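Local coordinates for protein Amuc_1100 (Akkermansia muciniphila, PDB 6KNY) that is of unknown function but is probably held at the membrane by a transmembrane helix that is absent from this construct, at residues S83-C88 / T98-G103; I93-T98 / S140-V145; L175-Q180 / V269-V274. One frame throughout, in Å; residues are numbered along the deposited sequence.

Interaction 1 (S83-C88 / T98-G103); sequences SLISSC and TSSWLG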
# COMPACT_ATOMS: atom_id res chain seq x y z
N SER A 83 -8.41 0.23 -12.52
CA SER A 83 -8.79 1.59 -12.11
C SER A 83 -7.57 2.48 -11.93
O SER A 83 -7.58 3.65 -12.34
CB SER A 83 -9.61 1.55 -10.83
OG SER A 83 -10.96 1.26 -11.13
N LEU A 84 -6.51 1.94 -11.33
CA LEU A 84 -5.30 2.74 -11.11
C LEU A 84 -4.68 3.16 -12.43
O LEU A 84 -4.35 4.34 -12.63
CB LEU A 84 -4.29 1.95 -10.27
CG LEU A 84 -2.92 2.61 -10.12
CD1 LEU A 84 -3.08 3.97 -9.44
CD2 LEU A 84 -1.92 1.72 -9.36
N ILE A 85 -4.53 2.22 -13.36
CA ILE A 85 -3.99 2.55 -14.68
C ILE A 85 -4.82 3.64 -15.34
O ILE A 85 -4.28 4.63 -15.85
CB ILE A 85 -3.94 1.28 -15.55
CG1 ILE A 85 -2.86 0.33 -15.03
CG2 ILE A 85 -3.74 1.67 -17.04
CD1 ILE A 85 -2.91 -1.04 -15.65
N SER A 86 -6.14 3.51 -15.27
CA SER A 86 -7.04 4.49 -15.89
C SER A 86 -6.92 5.85 -15.23
O SER A 86 -6.89 6.88 -15.93
CB SER A 86 -8.48 3.97 -15.84
OG SER A 86 -9.39 5.04 -15.70
N SER A 87 -6.80 5.89 -13.91
CA SER A 87 -6.62 7.16 -13.21
C SER A 87 -5.29 7.84 -13.57
O SER A 87 -5.23 9.08 -13.67
CB SER A 87 -6.73 6.95 -11.70
OG SER A 87 -6.31 8.12 -11.03
N CYS A 88 -4.20 7.07 -13.71
CA CYS A 88 -2.93 7.71 -14.10
C CYS A 88 -2.97 8.22 -15.54
O CYS A 88 -2.35 9.24 -15.85
CB CYS A 88 -1.70 6.82 -13.89
SG CYS A 88 -1.37 6.17 -12.22
N THR A 98 4.85 -3.11 -13.57
CA THR A 98 5.07 -3.73 -12.26
C THR A 98 4.35 -2.94 -11.16
O THR A 98 3.61 -3.53 -10.37
CB THR A 98 6.56 -3.87 -11.96
OG1 THR A 98 7.20 -2.58 -12.00
CG2 THR A 98 7.21 -4.84 -12.95
N SER A 99 4.55 -1.60 -11.11
CA SER A 99 3.82 -0.77 -10.15
C SER A 99 2.31 -1.02 -10.20
O SER A 99 1.64 -1.02 -9.15
CB SER A 99 4.07 0.71 -10.41
OG SER A 99 5.32 1.11 -9.92
N SER A 100 1.76 -1.19 -11.40
CA SER A 100 0.31 -1.21 -11.52
C SER A 100 -0.29 -2.42 -10.83
O SER A 100 -1.48 -2.42 -10.53
CB SER A 100 -0.13 -1.19 -12.99
OG SER A 100 0.27 -2.38 -13.66
N TRP A 101 0.52 -3.43 -10.53
CA TRP A 101 0.03 -4.61 -9.83
C TRP A 101 0.04 -4.45 -8.32
O TRP A 101 -0.30 -5.41 -7.62
CB TRP A 101 0.86 -5.83 -10.22
CG TRP A 101 0.46 -6.38 -11.55
CD1 TRP A 101 1.12 -6.22 -12.74
CD2 TRP A 101 -0.71 -7.17 -11.83
NE1 TRP A 101 0.44 -6.87 -13.74
CE2 TRP A 101 -0.69 -7.45 -13.22
CE3 TRP A 101 -1.76 -7.65 -11.06
CZ2 TRP A 101 -1.68 -8.21 -13.84
CZ3 TRP A 101 -2.76 -8.40 -11.68
CH2 TRP A 101 -2.71 -8.67 -13.06
N LEU A 102 0.44 -3.29 -7.80
CA LEU A 102 0.28 -2.93 -6.39
C LEU A 102 1.05 -3.85 -5.44
O LEU A 102 0.67 -3.99 -4.27
CB LEU A 102 -1.20 -2.89 -6.00
CG LEU A 102 -1.99 -1.80 -6.72
CD1 LEU A 102 -3.50 -2.01 -6.53
CD2 LEU A 102 -1.57 -0.41 -6.24
N GLY A 103 2.12 -4.49 -5.92
CA GLY A 103 2.88 -5.46 -5.16
C GLY A 103 2.41 -6.89 -5.26
O GLY A 103 3.00 -7.78 -4.62
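Trp101, the one flat side chain here, turns its CB away from residues 83-88 and its indole takes no part in the contact between the segments; Arg81 meets the ring system in a cation-pi contact, and Ser108 touches the side chain as well. The two segments meet through Leu84, Ile85 and Leu102 and the CB of Ser100. The short helix 97-100 and the turn after it pack beside the long helix 70-91, with Ile85 and Ser100 closest in backbone. Leu84 has CG anti to its backbone N (chi1 173°), which directs the branch toward the turn, and its CD2 meets Leu102 CD2 tip to tip at 3.8 Å. Leu102 follows the helix and leaves it with a positive phi of 63°, the turn held by its N-H, which bonds to Ser99 O at 2.9 Å. Both leucines also touch Val131 of helix 117-134, so the pair is buried among three helical elements. On the other flank Ile85 lays its CG1-CD1 arm along Ser100, with CG1 3.7 Å from Ser100 CB. Ser100 OG occupies the crowded position between its backbone N and carbonyl carbon (chi1 65°), where it hydrogen-bonds Asp97 O and Arg81 NE; the arginine that meets the indole is thus also tied to the serine. With those partners gripping the hydroxyl, Ile85 CD1 merely brushes it, 4.0 Å from Ser100 OG.

Interaction 2 (I93-T98 / S140-V145); sequences ILITDT and SKFIKV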
# COMPACT_ATOMS: atom_id res chain seq x y z
N ILE A 93 0.12 10.60 -15.37
CA ILE A 93 1.15 9.97 -14.55
C ILE A 93 1.58 8.69 -15.24
O ILE A 93 0.73 7.83 -15.53
CB ILE A 93 0.65 9.68 -13.13
CG1 ILE A 93 0.17 10.97 -12.46
CG2 ILE A 93 1.73 9.00 -12.30
CD1 ILE A 93 -0.85 10.72 -11.37
N LEU A 94 2.87 8.56 -15.51
CA LEU A 94 3.39 7.29 -16.00
C LEU A 94 3.39 6.27 -14.88
O LEU A 94 3.64 6.61 -13.72
CB LEU A 94 4.81 7.45 -16.54
CG LEU A 94 5.00 8.45 -17.68
CD1 LEU A 94 6.49 8.82 -17.83
CD2 LEU A 94 4.43 7.91 -18.99
N ILE A 95 3.12 5.01 -15.22
CA ILE A 95 3.12 3.93 -14.25
C ILE A 95 3.62 2.68 -14.94
O ILE A 95 3.13 2.31 -16.01
CB ILE A 95 1.73 3.70 -13.61
CG1 ILE A 95 1.77 2.56 -12.60
CG2 ILE A 95 0.63 3.46 -14.67
CD1 ILE A 95 0.62 2.59 -11.64
N THR A 96 4.63 2.03 -14.34
CA THR A 96 5.15 0.83 -14.96
C THR A 96 4.18 -0.32 -14.75
O THR A 96 3.36 -0.33 -13.82
CB THR A 96 6.52 0.43 -14.40
OG1 THR A 96 6.38 0.00 -13.04
CG2 THR A 96 7.52 1.60 -14.46
N ASP A 97 4.30 -1.31 -15.63
CA ASP A 97 3.49 -2.51 -15.50
C ASP A 97 3.63 -3.09 -14.11
O ASP A 97 2.63 -3.49 -13.49
CB ASP A 97 3.88 -3.55 -16.55
CG ASP A 97 2.86 -4.66 -16.65
OD1 ASP A 97 1.65 -4.35 -16.54
OD2 ASP A 97 3.25 -5.82 -16.84
N THR A 98 4.85 -3.11 -13.57
CA THR A 98 5.07 -3.73 -12.26
C THR A 98 4.35 -2.94 -11.16
O THR A 98 3.61 -3.53 -10.37
CB THR A 98 6.56 -3.87 -11.96
OG1 THR A 98 7.20 -2.58 -12.00
CG2 THR A 98 7.21 -4.84 -12.95
N SER A 140 4.97 12.57 -11.25
CA SER A 140 5.11 12.32 -12.68
C SER A 140 5.23 10.84 -13.03
O SER A 140 4.89 10.47 -14.16
CB SER A 140 6.31 13.08 -13.24
OG SER A 140 7.50 12.49 -12.77
N LYS A 141 5.73 10.01 -12.12
CA LYS A 141 5.86 8.58 -12.39
C LYS A 141 5.75 7.79 -11.10
O LYS A 141 6.26 8.22 -10.06
CB LYS A 141 7.19 8.22 -13.06
CG LYS A 141 7.81 9.29 -13.95
CD LYS A 141 9.03 8.76 -14.67
CE LYS A 141 9.58 9.83 -15.60
NZ LYS A 141 10.81 9.39 -16.30
N PHE A 142 5.09 6.64 -11.18
CA PHE A 142 5.24 5.56 -10.22
C PHE A 142 6.29 4.61 -10.78
O PHE A 142 6.16 4.13 -11.92
CB PHE A 142 3.93 4.81 -9.99
CG PHE A 142 2.90 5.58 -9.21
CD1 PHE A 142 3.09 5.84 -7.86
CD2 PHE A 142 1.74 6.03 -9.82
CE1 PHE A 142 2.12 6.54 -7.13
CE2 PHE A 142 0.78 6.73 -9.11
CZ PHE A 142 0.97 6.99 -7.76
N ILE A 143 7.35 4.37 -10.02
CA ILE A 143 8.47 3.57 -10.51
C ILE A 143 8.36 2.12 -10.05
O ILE A 143 8.65 1.20 -10.81
CB ILE A 143 9.80 4.22 -10.05
CG1 ILE A 143 9.96 5.60 -10.67
CG2 ILE A 143 11.01 3.31 -10.41
CD1 ILE A 143 11.12 6.41 -10.11
N LYS A 144 7.93 1.91 -8.81
CA LYS A 144 7.81 0.54 -8.33
C LYS A 144 6.90 0.51 -7.10
O LYS A 144 6.88 1.45 -6.31
CB LYS A 144 9.20 -0.07 -8.04
CG LYS A 144 9.77 0.09 -6.65
CD LYS A 144 11.09 -0.72 -6.55
CE LYS A 144 11.77 -0.61 -5.18
NZ LYS A 144 13.25 -0.93 -5.20
N VAL A 145 6.10 -0.55 -7.00
CA VAL A 145 5.43 -0.94 -5.77
C VAL A 145 5.87 -2.37 -5.51
O VAL A 145 5.45 -3.29 -6.22
CB VAL A 145 3.91 -0.83 -5.84
CG1 VAL A 145 3.29 -1.21 -4.49
CG2 VAL A 145 3.49 0.58 -6.25
O HOH W 1 6.51 -2.55 -9.07
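Leu94 bonds in both directions to the residues flanking its parallel partner Lys141. Phe142 N gives its hydrogen to Leu94 O at 2.9 Å, in the carbonyl plane and fairly straight (161° at the hydrogen). Leu94 N reaches Ser140 O at 3.1 Å, but from above that carbonyl's plane, a less well directed bond. A CA-H...O contact from Lys141 CA adds a second approach to Leu94 O. Beyond Ile95 the strands part and hydroxyls take over. Thr96 OG1, between its backbone N and carbonyl carbon, lies 2.9 Å from Thr98 OG1 in a hydrogen bond, takes the N-H of Ser99, and makes at most a weak bond to Ile143 O. Water 1 extends the link: it accepts from Val145 N at 2.9 Å and hydrogen-bonds Thr98 OG1. An alanine in place of Thr96 would remove OG1 and CG2, and would probably loosen the start of helix 97-100 and its tie to the neighbouring strand. On the buried face Phe142 CD2 sits between two isoleucines, 3.9 Å from Ile93 CG2 and 4.0 Å from Ile95 CD1, both oblique to the ring. On the other face Leu94 CD1 runs alongside the extended Lys141 chain, 3.9 Å from Lys141 CE. The two strands are joined by a beta-alpha-beta crossover through helix 117-134. Strand 94-95 forms the sheet edge; strand 170-181 flanks strand 141-146 across classic beta bulges at Ser140-Lys141 and Ile143-Lys144, while Cys88 of helix 70-91 touches Ile93, Ile95 and Phe142.

Interaction 3 (L175-Q180 / V269-V274); sequences LEIAFQ and VSLNLV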
# COMPACT_ATOMS: atom_id res chain seq x y z
N LEU A 175 6.47 -3.07 2.65
CA LEU A 175 6.44 -2.75 1.22
C LEU A 175 7.37 -1.58 0.95
O LEU A 175 7.75 -0.83 1.86
CB LEU A 175 5.03 -2.43 0.74
CG LEU A 175 4.38 -1.18 1.32
CD1 LEU A 175 3.55 -0.50 0.22
CD2 LEU A 175 3.49 -1.57 2.52
N GLU A 176 7.70 -1.42 -0.33
CA GLU A 176 8.51 -0.31 -0.80
C GLU A 176 7.79 0.36 -1.95
O GLU A 176 7.23 -0.32 -2.81
CB GLU A 176 9.89 -0.77 -1.31
CG GLU A 176 10.70 -1.63 -0.38
CD GLU A 176 12.03 -2.04 -1.03
OE1 GLU A 176 12.43 -1.41 -2.03
OE2 GLU A 176 12.66 -3.01 -0.54
N ILE A 177 7.84 1.68 -1.99
CA ILE A 177 7.30 2.44 -3.11
C ILE A 177 8.36 3.40 -3.60
O ILE A 177 9.02 4.08 -2.80
CB ILE A 177 6.01 3.18 -2.74
CG1 ILE A 177 4.99 2.20 -2.15
CG2 ILE A 177 5.45 3.90 -3.96
CD1 ILE A 177 3.62 2.80 -1.90
N ALA A 178 8.55 3.45 -4.92
CA ALA A 178 9.44 4.40 -5.56
C ALA A 178 8.60 5.25 -6.50
O ALA A 178 7.75 4.71 -7.24
CB ALA A 178 10.55 3.68 -6.32
N PHE A 179 8.80 6.56 -6.46
CA PHE A 179 8.10 7.46 -7.35
C PHE A 179 8.98 8.67 -7.58
O PHE A 179 10.05 8.80 -6.97
CB PHE A 179 6.73 7.89 -6.80
CG PHE A 179 6.77 8.43 -5.39
CD1 PHE A 179 7.07 9.76 -5.15
CD2 PHE A 179 6.50 7.61 -4.31
CE1 PHE A 179 7.10 10.27 -3.85
CE2 PHE A 179 6.52 8.09 -3.02
CZ PHE A 179 6.82 9.43 -2.78
N GLN A 180 8.53 9.56 -8.46
CA GLN A 180 9.29 10.77 -8.73
C GLN A 180 8.34 11.86 -9.21
O GLN A 180 7.29 11.59 -9.78
CB GLN A 180 10.41 10.52 -9.76
CG GLN A 180 9.97 10.39 -11.20
CD GLN A 180 11.10 10.73 -12.18
OE1 GLN A 180 11.51 11.89 -12.30
NE2 GLN A 180 11.61 9.72 -12.88
N VAL A 269 10.72 4.83 -0.54
CA VAL A 269 10.38 4.65 0.85
C VAL A 269 10.02 3.21 1.21
O VAL A 269 9.36 2.55 0.46
CB VAL A 269 9.27 5.62 1.28
CG1 VAL A 269 8.01 5.40 0.50
CG2 VAL A 269 8.97 5.46 2.74
N SER A 270 10.54 2.81 2.37
CA SER A 270 10.27 1.50 2.94
C SER A 270 9.24 1.68 4.04
O SER A 270 9.45 2.46 4.97
CB SER A 270 11.56 0.90 3.49
OG SER A 270 11.35 -0.40 4.01
N LEU A 271 8.12 0.96 3.93
CA LEU A 271 7.02 1.12 4.86
C LEU A 271 6.72 -0.19 5.56
O LEU A 271 6.98 -1.28 5.03
CB LEU A 271 5.78 1.62 4.12
CG LEU A 271 5.98 2.95 3.38
CD1 LEU A 271 4.89 3.15 2.34
CD2 LEU A 271 6.00 4.12 4.35
N ASN A 272 6.19 -0.08 6.77
CA ASN A 272 5.53 -1.20 7.43
C ASN A 272 4.08 -0.80 7.66
O ASN A 272 3.81 0.15 8.40
CB ASN A 272 6.22 -1.57 8.74
CG ASN A 272 7.58 -2.23 8.53
OD1 ASN A 272 7.68 -3.40 8.16
ND2 ASN A 272 8.64 -1.48 8.77
N LEU A 273 3.17 -1.49 6.98
CA LEU A 273 1.75 -1.39 7.26
C LEU A 273 1.47 -2.13 8.57
O LEU A 273 1.84 -3.30 8.71
CB LEU A 273 0.94 -2.00 6.12
CG LEU A 273 -0.57 -2.20 6.29
CD1 LEU A 273 -1.28 -0.85 6.46
CD2 LEU A 273 -1.15 -3.03 5.12
N VAL A 274 0.83 -1.47 9.52
CA VAL A 274 0.62 -2.05 10.84
C VAL A 274 -0.76 -2.73 10.85
O VAL A 274 -1.79 -2.05 10.76
CB VAL A 274 0.74 -0.98 11.93
CG1 VAL A 274 0.46 -1.56 13.31
CG2 VAL A 274 2.15 -0.34 11.86
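Four backbone hydrogen bonds join the strands in two reciprocal pairs. Leu271 N meets Leu175 O at 2.8 Å, almost straight (175° at the hydrogen) and nearly along the C=O axis; the return bond, Leu175 N to Leu271 O at 3.0 Å, comes from above the carbonyl plane. Ile177 and Val269 repeat the exchange, with Val269 N 2.9 Å from Ile177 O and both bonds close to the C=O axis. Between them Glu176 and Ser270 form a non-hydrogen-bonded pair, beside which Glu176 CA makes a CA-H...O contact with Val269 O at 3.2 Å. This antiparallel pairing lies inside a mixed sheet: strand 170-181 is its middle strand, and strand 265-276 separates it from strand 201-210. Leu175, Ile177, Val269 and Leu271 share one face. Leu175 CG, turned to the crowded position (chi1 65°), passes obliquely over Leu271, 4.2 Å from Leu271 CB. Farther along, Leu175 CD2 approaches Leu273 CB, while Ile177 CD1 and Leu271 CD1 meet loosely at 4.4 Å. Val269 CG1 lies over the backbone, 3.7 Å from Ile177 O. Helix 117-134 backs this face: Leu130 touches both Ile177 and Leu271, and Leu273 reaches Phe122 and Ala126. On the opposite face Glu176 extends its chain to a long, weak ion pair with Lys144, and Ser270 OG makes a weak hydrogen bond to Asn204 ND2.

In the fold
Interactions 1 and 2 adjoin, share Thr98 and both use helix 97-100, their segments alternating along the chain; Cys88 O probably bonds Ile93 N where helix 70-91 runs on toward strand 94-95. Interaction 3 comes later in the sequence, its centre about 13 Å from that of interaction 2, but the sheet joins them, with probable bonds from Ile143 N to Ala178 O and from Ser140 N to Gln180 O. Place sets chemistry. Interaction 1 is buried and apolar, with no hydrogen bond between its segments. Interaction 2, partly buried at the sheet edge, mixes two backbone bonds with hydroxyls and water. Interaction 3, nearest the chain's centre, is regular strand pairing over an aliphatic face.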